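Local structure of glycosyltransferase (duf1792) (Streptococcus sanguinis, 5V4A) at residues 193-198 and 215-220; 143-148 and 164-169; 9-14 and 112-117; 25-30 and 67-72. The protein transfers sugar residues as a glycosyltransferase, this chain being its C-terminal GT-D-type domain, which binds the nucleotide UDP. One frame throughout, in Å; residues are numbered along the deposited sequence.

Contact 1 of 4, residues 193-198 and 215-220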
# COMPACT_ATOMS: atom_id res chain seq x y z
N ASN A 193 7.42 1.11 -23.56
CA ASN A 193 7.26 1.94 -22.38
C ASN A 193 6.94 1.12 -21.12
O ASN A 193 6.43 1.68 -20.15
CB ASN A 193 6.18 2.99 -22.64
CG ASN A 193 6.58 3.97 -23.74
OD1 ASN A 193 7.57 4.70 -23.60
ND2 ASN A 193 5.83 3.99 -24.84
N ARG A 194 7.26 -0.18 -21.11
CA ARG A 194 6.89 -1.01 -19.97
C ARG A 194 7.76 -0.72 -18.75
O ARG A 194 8.91 -0.28 -18.86
CB ARG A 194 6.97 -2.50 -20.30
CG ARG A 194 6.27 -2.91 -21.58
CD ARG A 194 6.52 -4.35 -22.01
NE ARG A 194 5.45 -4.82 -22.89
CZ ARG A 194 4.30 -5.37 -22.48
NH1 ARG A 194 4.07 -5.62 -21.19
NH2 ARG A 194 3.39 -5.73 -23.39
N LEU A 195 7.19 -0.97 -17.56
CA LEU A 195 7.97 -0.93 -16.33
C LEU A 195 8.81 -2.20 -16.24
O LEU A 195 8.28 -3.31 -16.40
CB LEU A 195 7.05 -0.84 -15.12
CG LEU A 195 7.63 -1.03 -13.71
CD1 LEU A 195 8.68 0.01 -13.42
CD2 LEU A 195 6.52 -0.98 -12.66
N ILE A 196 10.11 -2.05 -16.00
CA ILE A 196 11.04 -3.18 -15.98
C ILE A 196 11.22 -3.63 -14.54
O ILE A 196 11.57 -2.82 -13.67
CB ILE A 196 12.39 -2.82 -16.61
CG1 ILE A 196 12.20 -2.39 -18.07
CG2 ILE A 196 13.34 -4.02 -16.56
CD1 ILE A 196 13.32 -1.50 -18.62
N LEU A 197 10.97 -4.91 -14.27
CA LEU A 197 11.23 -5.54 -12.98
C LEU A 197 12.30 -6.61 -13.17
O LEU A 197 12.24 -7.38 -14.13
CB LEU A 197 9.99 -6.22 -12.37
CG LEU A 197 8.67 -5.48 -12.31
CD1 LEU A 197 7.50 -6.37 -11.73
CD2 LEU A 197 8.89 -4.24 -11.49
N THR A 198 13.26 -6.69 -12.25
CA THR A 198 14.32 -7.66 -12.43
C THR A 198 14.54 -8.47 -11.15
O THR A 198 14.44 -7.94 -10.03
CB THR A 198 15.64 -6.99 -12.92
OG1 THR A 198 16.57 -8.00 -13.35
CG2 THR A 198 16.28 -6.16 -11.84
N GLY A 215 17.83 5.85 -19.50
CA GLY A 215 16.53 6.49 -19.35
C GLY A 215 15.34 5.58 -19.14
O GLY A 215 14.20 6.04 -19.30
N TYR A 216 15.56 4.30 -18.80
CA TYR A 216 14.49 3.38 -18.42
C TYR A 216 14.23 3.43 -16.92
O TYR A 216 15.07 3.89 -16.13
CB TYR A 216 14.83 1.93 -18.80
CG TYR A 216 15.02 1.67 -20.27
CD1 TYR A 216 13.95 1.30 -21.07
CD2 TYR A 216 16.28 1.80 -20.86
CE1 TYR A 216 14.12 1.06 -22.43
CE2 TYR A 216 16.45 1.57 -22.22
CZ TYR A 216 15.37 1.21 -23.00
OH TYR A 216 15.54 0.98 -24.35
N ARG A 217 13.06 2.92 -16.52
CA ARG A 217 12.74 2.75 -15.11
C ARG A 217 12.73 1.27 -14.78
O ARG A 217 12.05 0.48 -15.45
CB ARG A 217 11.40 3.38 -14.74
CG ARG A 217 11.22 3.32 -13.23
CD ARG A 217 9.97 3.96 -12.68
NE ARG A 217 10.03 3.83 -11.22
CZ ARG A 217 9.01 3.67 -10.40
NH1 ARG A 217 7.77 3.62 -10.87
NH2 ARG A 217 9.24 3.59 -9.09
N ALA A 218 13.48 0.89 -13.76
CA ALA A 218 13.70 -0.52 -13.46
C ALA A 218 13.78 -0.68 -11.95
O ALA A 218 14.43 0.11 -11.27
CB ALA A 218 14.98 -1.05 -14.12
N LEU A 219 13.14 -1.74 -11.46
CA LEU A 219 13.12 -2.08 -10.04
C LEU A 219 13.75 -3.45 -9.82
O LEU A 219 13.23 -4.46 -10.30
CB LEU A 219 11.70 -2.09 -9.49
CG LEU A 219 10.85 -0.89 -9.88
CD1 LEU A 219 9.40 -1.19 -9.55
CD2 LEU A 219 11.37 0.32 -9.14
N ASP A 220 14.85 -3.46 -9.07
CA ASP A 220 15.50 -4.69 -8.60
C ASP A 220 14.69 -5.21 -7.42
O ASP A 220 14.78 -4.65 -6.33
CB ASP A 220 16.94 -4.39 -8.21
CG ASP A 220 17.61 -5.53 -7.43
OD1 ASP A 220 17.03 -6.62 -7.33
OD2 ASP A 220 18.72 -5.32 -6.91
O HOH W 1 9.99 1.73 -17.13
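Leu197 and Leu219 both carry CG anti to the carbonyl carbon (chi1 -48° and -47°), and because the two residues are paired across parallel strands, their side chains lie alongside each other, pointing the same way. CD2 of Leu197 meets CD1 of Leu219 at 3.7 Å. Leu195 turns differently, with CG anti to the backbone N (chi1 170°); this brings CD1 near the partner strand, and the Leu195 and Leu219 side chains cross at about a right angle, with their CD1 atoms 4.1 Å apart. Three leucines thus fill one face of the sheet with branched carbon. The other face bears Ile196, Ala218, Thr198 and Asp220. Here the small CB of Ala218 lies 4.0 Å from Ile196 CB, beneath helix 201-213, while Ile196 CD1 reaches back 3.8 Å to Tyr216 CB. The strands are the two ends of a right-handed beta-alpha-beta unit in the parallel sheet of the GT-D domain. Their backbones are joined from Ile196 N to Arg217 O, from Leu219 N to Ile196 O at 2.9 Å, and from Thr198 N to Leu219 O. Where the strands diverge, a water donates to both Arg194 O and Arg217 O and extends the link. Arg217 contributes its aliphatic CG to Leu195, and its NH2 goes to Ala23 O. Thr198 turns its methyl CG2 to Asp220 CA, 3.6 Å away, and its hydroxyl to Val146 O. The strand pairing brings Asp220 to the strand end, where its carboxylate forms salt bridges with Lys205 and Arg27 of the UDP site and probably offsets the positive charge gathered around the diphosphate.

Contact 2 of 4, residues 143-148 and 164-169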
# COMPACT_ATOMS: atom_id res chain seq x y z
N LEU A 143 4.34 -4.64 -17.93
CA LEU A 143 5.56 -5.03 -17.24
C LEU A 143 6.50 -5.77 -18.20
O LEU A 143 6.04 -6.53 -19.06
CB LEU A 143 5.22 -5.93 -16.04
CG LEU A 143 4.42 -5.30 -14.90
CD1 LEU A 143 4.20 -6.31 -13.77
CD2 LEU A 143 5.11 -4.06 -14.35
N LEU A 144 7.80 -5.54 -18.05
CA LEU A 144 8.84 -6.38 -18.66
C LEU A 144 9.62 -7.01 -17.51
O LEU A 144 10.35 -6.32 -16.79
CB LEU A 144 9.74 -5.59 -19.61
CG LEU A 144 10.75 -6.50 -20.34
CD1 LEU A 144 10.10 -7.61 -21.19
CD2 LEU A 144 11.68 -5.64 -21.18
N ILE A 145 9.45 -8.30 -17.33
CA ILE A 145 10.06 -9.03 -16.24
C ILE A 145 11.33 -9.69 -16.76
O ILE A 145 11.29 -10.46 -17.73
CB ILE A 145 9.07 -10.07 -15.68
CG1 ILE A 145 7.98 -9.37 -14.88
CG2 ILE A 145 9.77 -11.12 -14.91
CD1 ILE A 145 6.96 -10.32 -14.28
N VAL A 146 12.46 -9.39 -16.12
CA VAL A 146 13.77 -9.91 -16.50
C VAL A 146 14.27 -10.79 -15.36
O VAL A 146 14.64 -10.28 -14.30
CB VAL A 146 14.76 -8.78 -16.81
CG1 VAL A 146 16.03 -9.34 -17.44
CG2 VAL A 146 14.10 -7.76 -17.77
N GLU A 147 14.28 -12.11 -15.58
CA GLU A 147 14.51 -13.06 -14.50
C GLU A 147 15.20 -14.30 -15.05
O GLU A 147 15.31 -14.50 -16.26
CB GLU A 147 13.20 -13.47 -13.83
CG GLU A 147 12.34 -14.37 -14.71
CD GLU A 147 10.97 -14.69 -14.08
OE1 GLU A 147 10.11 -15.23 -14.80
OE2 GLU A 147 10.77 -14.38 -12.89
N GLY A 148 15.65 -15.16 -14.13
CA GLY A 148 16.28 -16.42 -14.51
C GLY A 148 15.28 -17.54 -14.80
O GLY A 148 14.08 -17.45 -14.53
N ARG A 164 -1.17 -4.87 -15.89
CA ARG A 164 -1.97 -4.85 -17.11
C ARG A 164 -1.56 -5.96 -18.06
O ARG A 164 -2.41 -6.63 -18.66
CB ARG A 164 -1.86 -3.49 -17.79
CG ARG A 164 -2.62 -3.40 -19.11
CD ARG A 164 -4.15 -3.44 -18.88
NE ARG A 164 -4.57 -2.62 -17.75
CZ ARG A 164 -4.70 -1.30 -17.80
NH1 ARG A 164 -4.46 -0.65 -18.93
NH2 ARG A 164 -5.08 -0.63 -16.73
N SER A 165 -0.26 -6.17 -18.23
CA SER A 165 0.26 -7.19 -19.13
C SER A 165 1.69 -7.48 -18.72
O SER A 165 2.32 -6.69 -18.02
CB SER A 165 0.20 -6.74 -20.59
OG SER A 165 1.34 -5.95 -20.92
N ILE A 166 2.18 -8.65 -19.16
CA ILE A 166 3.51 -9.13 -18.78
C ILE A 166 4.22 -9.67 -20.02
O ILE A 166 3.65 -10.49 -20.77
CB ILE A 166 3.45 -10.21 -17.69
CG1 ILE A 166 2.76 -9.70 -16.42
CG2 ILE A 166 4.85 -10.71 -17.35
CD1 ILE A 166 2.56 -10.80 -15.38
N LYS A 167 5.44 -9.20 -20.25
CA LYS A 167 6.40 -9.85 -21.12
C LYS A 167 7.60 -10.25 -20.26
O LYS A 167 7.95 -9.56 -19.29
CB LYS A 167 6.85 -8.92 -22.28
CG LYS A 167 5.80 -8.76 -23.37
CD LYS A 167 6.25 -7.85 -24.48
CE LYS A 167 5.33 -7.90 -25.68
NZ LYS A 167 5.73 -6.91 -26.71
N ARG A 168 8.24 -11.35 -20.63
CA ARG A 168 9.40 -11.81 -19.87
C ARG A 168 10.58 -12.10 -20.79
O ARG A 168 10.43 -12.69 -21.87
CB ARG A 168 9.10 -13.09 -19.01
CG ARG A 168 7.77 -13.11 -18.27
CD ARG A 168 7.53 -14.40 -17.45
NE ARG A 168 6.38 -14.28 -16.55
CZ ARG A 168 6.40 -14.32 -15.21
NH1 ARG A 168 7.54 -14.48 -14.55
NH2 ARG A 168 5.27 -14.19 -14.53
N ILE A 169 11.75 -11.68 -20.32
CA ILE A 169 13.04 -12.01 -20.88
C ILE A 169 13.66 -13.01 -19.92
O ILE A 169 13.92 -12.66 -18.77
CB ILE A 169 13.94 -10.77 -21.01
CG1 ILE A 169 13.30 -9.67 -21.86
CG2 ILE A 169 15.33 -11.15 -21.51
CD1 ILE A 169 13.16 -9.98 -23.30
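Ile145 packs tightly against two residues of the neighbouring strand: its CD1 lies 3.7 Å from Ile166 CG2 and also sits over the guanidinium face of Arg168, 4.1 Å above the plane. Arg168 runs extended beside Ile145, pointing the same way, and its NH1 reaches Glu147 OE1 at 2.7 Å in a salt bridge. The carboxylate oxygen lies near the guanidinium plane, but NH1 approaches it on the syn side and 32° out of the carboxylate plane. Gln266, taking NE, and Ser153 O, taking NH2, help fix this buried arginine, while Ser153 N binds the second oxygen of Glu147.

These are adjacent parallel strands within the five-stranded sheet of the GT-D domain. Five backbone bonds tie them, among them Ile145 N to Lys167 O at 2.8 Å. The strand 143-148 ends at Gly148, part of the UDP site.

On the opposite face Leu144 sets CG anti to its backbone N (chi1 -175°), bringing CD1 to 3.7 Å from Lys167 CB and 3.9 Å from Ile169 CG1. This side is partly exposed at Lys167, whose side chain touches Leu144 through CB while the extended remainder carries its ammonium away. The contact thins at Ser165 and at exposed Arg164, which turns from the strand to Asp140.

Contact 3 of 4, residues 9-14 and 112-117. With UDP (uridine-5'-diphosphate), chain C.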
# COMPACT_ATOMS: atom_id res chain seq x y z
N LEU A 9 16.85 3.46 5.41
CA LEU A 9 15.42 3.61 5.61
C LEU A 9 14.77 2.27 5.96
O LEU A 9 15.27 1.20 5.63
CB LEU A 9 14.75 4.14 4.35
CG LEU A 9 15.15 5.51 3.83
CD1 LEU A 9 14.25 5.87 2.67
CD2 LEU A 9 15.00 6.51 4.95
N SER A 10 13.62 2.35 6.63
CA SER A 10 12.77 1.18 6.82
C SER A 10 12.15 0.76 5.50
O SER A 10 12.20 1.47 4.49
CB SER A 10 11.68 1.48 7.85
OG SER A 10 10.81 2.52 7.38
N ILE A 11 11.52 -0.43 5.51
CA ILE A 11 10.72 -0.86 4.36
C ILE A 11 9.59 0.13 4.08
O ILE A 11 9.28 0.43 2.92
CB ILE A 11 10.17 -2.27 4.60
CG1 ILE A 11 11.31 -3.30 4.52
CG2 ILE A 11 9.08 -2.58 3.60
CD1 ILE A 11 10.88 -4.68 4.95
N ASN A 12 8.92 0.61 5.12
CA ASN A 12 7.84 1.56 4.91
C ASN A 12 8.36 2.82 4.23
O ASN A 12 7.79 3.29 3.24
CB ASN A 12 7.18 1.92 6.25
CG ASN A 12 5.86 1.23 6.46
OD1 ASN A 12 5.16 0.86 5.52
ND2 ASN A 12 5.51 1.02 7.72
N GLN A 13 9.47 3.35 4.71
CA GLN A 13 10.00 4.58 4.15
C GLN A 13 10.54 4.37 2.74
O GLN A 13 10.41 5.27 1.88
CB GLN A 13 11.08 5.15 5.07
CG GLN A 13 10.54 5.76 6.34
CD GLN A 13 11.63 6.04 7.36
OE1 GLN A 13 12.60 5.30 7.48
NE2 GLN A 13 11.48 7.14 8.09
N SER A 14 11.14 3.21 2.46
CA SER A 14 11.69 2.95 1.13
C SER A 14 10.58 2.81 0.10
O SER A 14 10.65 3.39 -0.99
CB SER A 14 12.56 1.68 1.14
OG SER A 14 13.59 1.78 2.10
N THR A 112 17.28 -2.82 1.54
CA THR A 112 17.32 -3.96 0.63
C THR A 112 16.22 -4.96 0.95
O THR A 112 15.78 -5.70 0.06
CB THR A 112 18.69 -4.62 0.71
OG1 THR A 112 19.64 -3.77 0.07
CG2 THR A 112 18.72 -5.99 0.04
N PHE A 113 15.69 -4.93 2.16
CA PHE A 113 14.62 -5.83 2.55
C PHE A 113 13.25 -5.39 2.02
O PHE A 113 12.24 -5.94 2.46
CB PHE A 113 14.59 -5.95 4.08
CG PHE A 113 15.90 -6.41 4.70
CD1 PHE A 113 16.77 -7.23 4.00
CD2 PHE A 113 16.25 -6.02 5.99
CE1 PHE A 113 17.97 -7.64 4.57
CE2 PHE A 113 17.44 -6.45 6.57
CZ PHE A 113 18.30 -7.25 5.85
N ILE A 114 13.17 -4.44 1.08
CA ILE A 114 11.89 -4.20 0.41
C ILE A 114 11.48 -5.41 -0.41
O ILE A 114 10.30 -5.62 -0.69
CB ILE A 114 11.93 -2.93 -0.47
CG1 ILE A 114 13.02 -3.04 -1.56
CG2 ILE A 114 12.09 -1.69 0.39
CD1 ILE A 114 12.85 -2.02 -2.68
N SER A 115 12.46 -6.20 -0.87
CA SER A 115 12.25 -7.52 -1.44
C SER A 115 12.00 -8.61 -0.40
O SER A 115 11.56 -9.71 -0.79
CB SER A 115 13.44 -7.89 -2.33
OG SER A 115 14.50 -8.31 -1.52
N ARG A 116 12.38 -8.41 0.86
CA ARG A 116 12.38 -9.47 1.88
C ARG A 116 11.45 -9.12 3.03
O ARG A 116 11.88 -8.96 4.18
CB ARG A 116 13.79 -9.72 2.39
CG ARG A 116 14.89 -9.88 1.32
CD ARG A 116 14.62 -11.08 0.41
NE ARG A 116 14.34 -12.29 1.20
CZ ARG A 116 15.10 -13.39 1.19
NH1 ARG A 116 16.19 -13.47 0.43
NH2 ARG A 116 14.76 -14.43 1.95
N PRO A 117 10.16 -9.01 2.78
CA PRO A 117 9.29 -8.37 3.78
C PRO A 117 8.49 -9.34 4.65
O PRO A 117 7.44 -8.94 5.16
CB PRO A 117 8.36 -7.52 2.92
CG PRO A 117 8.43 -8.11 1.51
CD PRO A 117 9.44 -9.24 1.52
N1 UDP C . 19.11 -15.24 -10.24
C2 UDP C . 19.07 -15.56 -11.58
N3 UDP C . 20.30 -15.63 -12.19
C4 UDP C . 21.53 -15.42 -11.61
C5 UDP C . 21.49 -15.08 -10.23
C6 UDP C . 20.30 -14.99 -9.60
O2 UDP C . 18.03 -15.77 -12.18
O4 UDP C . 22.56 -15.51 -12.31
C1' UDP C . 17.81 -15.07 -9.54
C2' UDP C . 17.38 -16.16 -8.57
O2' UDP C . 16.88 -17.31 -9.25
C3' UDP C . 16.31 -15.40 -7.76
C4' UDP C . 16.80 -13.94 -7.80
O4' UDP C . 17.87 -13.91 -8.76
O3' UDP C . 15.03 -15.44 -8.38
C5' UDP C . 17.25 -13.36 -6.48
O5' UDP C . 17.85 -12.06 -6.62
PA UDP C . 18.52 -11.34 -5.38
O1A UDP C . 19.77 -12.08 -4.92
O2A UDP C . 18.67 -9.91 -5.75
O3A UDP C . 17.42 -11.50 -4.18
PB UDP C . 17.23 -10.81 -2.76
O1B UDP C . 18.36 -9.78 -2.72
O2B UDP C . 17.51 -11.97 -1.77
O3B UDP C . 15.87 -10.20 -2.62
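Ile11, in the first turn of helix 11-21, inserts its side chain against the 3-10 turn and loop at 112-117, the segment that follows strand 110-111 and binds the beta-phosphate of UDP. From CB the longer branch leaves with CG1 anti to the carbonyl carbon (chi1 -71°), and CG1 lies 3.5 Å from Phe113 O. The tip, CD1, presses close to the same oxygen and stands 4.0 Å from Phe113 CB and 4.3 Å from Pro117 CB, while the short branch CG2 is 4.5 Å from Ile114 CG2. An isoleucine suits the place because its long branch can reach Phe113 and Pro117 while the short one faces Ile114. Tyr130 of helix 127-138 covers the same side chain.

The helix start is capped. Ser10 is the N-cap and forms a capping box with Gln13: Ser10 OG accepts from Gln13 N, and Gln13 OE1 accepts from Ser10 N at an N-H...O angle of 170°. Ser10 O is gripped by both Ser14 N and Ser14 OG, which come from opposite faces of its carbonyl plane. Ser14 OG also accepts from Ser111 N; its CB faces Ile114 CG2, a tight pair at 3.5 Å.

On the far side of the loop the side chains are polar and serve the ligand. Arg116, bent at chi2 and chi3, puts NH1 3.0 Å from UDP O2B, in the guanidinium plane; Glu248 and Glu227 take its other nitrogens in salt bridges, which probably steady its charge. Ser115 OG donates to UDP O3B at 2.6 Å.

Contact 4 of 4, residues 25-30 and 67-72. With UDP (uridine-5'-diphosphate), chain C.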
# COMPACT_ATOMS: atom_id res chain seq x y z
N VAL A 25 15.21 1.38 -8.46
CA VAL A 25 15.81 0.93 -7.21
C VAL A 25 16.82 -0.18 -7.47
O VAL A 25 16.59 -1.05 -8.31
CB VAL A 25 14.75 0.46 -6.20
CG1 VAL A 25 14.01 -0.76 -6.72
CG2 VAL A 25 15.41 0.14 -4.87
N VAL A 26 17.93 -0.13 -6.73
CA VAL A 26 18.94 -1.19 -6.68
C VAL A 26 19.22 -1.50 -5.22
O VAL A 26 19.39 -0.59 -4.40
CB VAL A 26 20.27 -0.83 -7.39
CG1 VAL A 26 20.11 -0.92 -8.87
CG2 VAL A 26 20.86 0.54 -6.95
N ARG A 27 19.26 -2.79 -4.89
CA ARG A 27 19.42 -3.25 -3.52
C ARG A 27 20.69 -4.09 -3.44
O ARG A 27 20.95 -4.91 -4.33
CB ARG A 27 18.22 -4.09 -3.06
CG ARG A 27 16.87 -3.64 -3.59
CD ARG A 27 15.79 -4.70 -3.36
NE ARG A 27 16.10 -5.81 -4.25
CZ ARG A 27 16.73 -6.91 -3.88
NH1 ARG A 27 17.04 -7.09 -2.59
NH2 ARG A 27 17.04 -7.84 -4.78
N PHE A 28 21.46 -3.92 -2.39
CA PHE A 28 22.65 -4.73 -2.18
C PHE A 28 22.48 -5.52 -0.91
O PHE A 28 22.14 -4.95 0.13
CB PHE A 28 23.90 -3.86 -2.12
CG PHE A 28 24.24 -3.24 -3.43
CD1 PHE A 28 23.76 -1.99 -3.76
CD2 PHE A 28 25.02 -3.93 -4.34
CE1 PHE A 28 24.06 -1.42 -4.98
CE2 PHE A 28 25.33 -3.38 -5.56
CZ PHE A 28 24.85 -2.11 -5.89
N GLY A 29 22.68 -6.83 -0.99
CA GLY A 29 22.60 -7.69 0.17
C GLY A 29 23.91 -8.38 0.46
O GLY A 29 24.97 -7.97 -0.04
N ASP A 30 23.85 -9.44 1.26
CA ASP A 30 25.06 -10.12 1.70
C ASP A 30 25.79 -10.81 0.54
O ASP A 30 27.01 -10.92 0.57
CB ASP A 30 24.72 -11.12 2.81
CG ASP A 30 23.55 -12.01 2.45
OD1 ASP A 30 22.42 -11.49 2.27
OD2 ASP A 30 23.75 -13.24 2.34
N MET A 67 17.24 4.88 -6.29
CA MET A 67 17.46 4.62 -4.87
C MET A 67 18.40 3.44 -4.72
O MET A 67 18.16 2.38 -5.31
CB MET A 67 16.15 4.33 -4.13
CG MET A 67 16.29 4.32 -2.60
SD MET A 67 14.74 4.09 -1.69
CE MET A 67 14.16 2.54 -2.39
N VAL A 68 19.46 3.61 -3.92
CA VAL A 68 20.44 2.56 -3.65
C VAL A 68 20.15 2.01 -2.26
O VAL A 68 20.00 2.78 -1.30
CB VAL A 68 21.87 3.11 -3.74
CG1 VAL A 68 22.88 2.04 -3.35
CG2 VAL A 68 22.14 3.69 -5.14
N CYS A 69 20.08 0.67 -2.14
CA CYS A 69 19.65 0.03 -0.91
C CYS A 69 20.74 -0.84 -0.30
O CYS A 69 21.56 -1.43 -1.02
CB CYS A 69 18.39 -0.82 -1.13
SG CYS A 69 16.98 0.16 -1.74
N LEU A 70 20.74 -0.89 1.02
CA LEU A 70 21.62 -1.73 1.82
C LEU A 70 20.78 -2.53 2.80
O LEU A 70 19.62 -2.16 3.07
CB LEU A 70 22.65 -0.90 2.60
CG LEU A 70 23.66 -0.10 1.78
CD1 LEU A 70 24.44 0.82 2.69
CD2 LEU A 70 24.60 -1.04 1.03
N PRO A 71 21.30 -3.62 3.35
CA PRO A 71 20.55 -4.33 4.39
C PRO A 71 20.37 -3.45 5.62
O PRO A 71 21.29 -2.74 6.04
CB PRO A 71 21.41 -5.57 4.68
CG PRO A 71 22.74 -5.29 4.11
CD PRO A 71 22.55 -4.32 2.99
N ASP A 72 19.15 -3.45 6.16
CA ASP A 72 18.80 -2.65 7.34
C ASP A 72 19.22 -3.42 8.60
O ASP A 72 18.40 -3.92 9.38
CB ASP A 72 17.31 -2.32 7.31
CG ASP A 72 16.89 -1.34 8.39
OD1 ASP A 72 17.74 -0.95 9.22
OD2 ASP A 72 15.70 -0.95 8.41
N1 UDP C . 19.11 -15.24 -10.24
C2 UDP C . 19.07 -15.56 -11.58
N3 UDP C . 20.30 -15.63 -12.19
C4 UDP C . 21.53 -15.42 -11.61
C5 UDP C . 21.49 -15.08 -10.23
C6 UDP C . 20.30 -14.99 -9.60
O2 UDP C . 18.03 -15.77 -12.18
O4 UDP C . 22.56 -15.51 -12.31
C1' UDP C . 17.81 -15.07 -9.54
C2' UDP C . 17.38 -16.16 -8.57
O2' UDP C . 16.88 -17.31 -9.25
C3' UDP C . 16.31 -15.40 -7.76
C4' UDP C . 16.80 -13.94 -7.80
O4' UDP C . 17.87 -13.91 -8.76
O3' UDP C . 15.03 -15.44 -8.38
C5' UDP C . 17.25 -13.36 -6.48
O5' UDP C . 17.85 -12.06 -6.62
PA UDP C . 18.52 -11.34 -5.38
O1A UDP C . 19.77 -12.08 -4.92
O2A UDP C . 18.67 -9.91 -5.75
O3A UDP C . 17.42 -11.50 -4.18
PB UDP C . 17.23 -10.81 -2.76
O1B UDP C . 18.36 -9.78 -2.72
O2B UDP C . 17.51 -11.97 -1.77
O3B UDP C . 15.87 -10.20 -2.62
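Cys69 N donates to Val26 O at 2.7 Å, the shortest polar bond between two parallel strands of the GT-D domain. Strand 25-27 pairs with 67-70 and is also bonded through its backbone to 218-220. The ligand lies beyond the C-terminal end of strand 25-27, a usual place for a nucleotide in parallel alpha/beta folds. There both terminal nitrogens of Arg27 grip UDP O1B, NH1 at 3.0 Å and NH2 at 3.1 Å. A bend at chi3 (-70°) turns the guanidinium to the diphosphate, where NH2 also makes a weak bond to UDP O2A. Asp220 and Thr112 O hold it from the protein side; an arginine suits a site where one flat cation must meet so many acceptors.

Behind it the strands are sealed by apolar groups. Cys69 CB is 3.8 Å from Arg27 CB, and its compact SG touches Val25 CG2, which also meets Met67 CE. On the opposite face Val26 and Val68 lie side by side, their CG2 atoms 3.9 Å apart. Phe28 closes this row: Val68 CG1 and Cys69 O both lie at the edge of its ring, while helix 48-58 packs on it. Phe28 N donates to Cys69 O at 2.8 Å, from 47° out of the carbonyl plane.

Overall arrangement
Contacts 1 and 2 share one parallel sheet, with strands 195-199 and 142-148 as neighbours; their centres lie about 10 Å apart, and Arg194 NH1 reaches Ser165 OG at 2.8 Å. Contact 4 continues alongside contact 1, for Asp220 N lies 3.1 Å from Val25 O, a probable hydrogen bond between strands 218-220 and 24-27. Contact 3, about 9 Å from contact 4 between centres, closes a loop of chain within which contact 4 is nested, and Thr112 OG1 joins Phe28 O. UDP draws them together: contacts 3 and 4 hold its phosphates, while Asp220 of contact 1 and Gly148 of contact 2 line the pocket. Contacts 2 and 4 lie on opposite sides of the chain's centre, about 22 Å between centres.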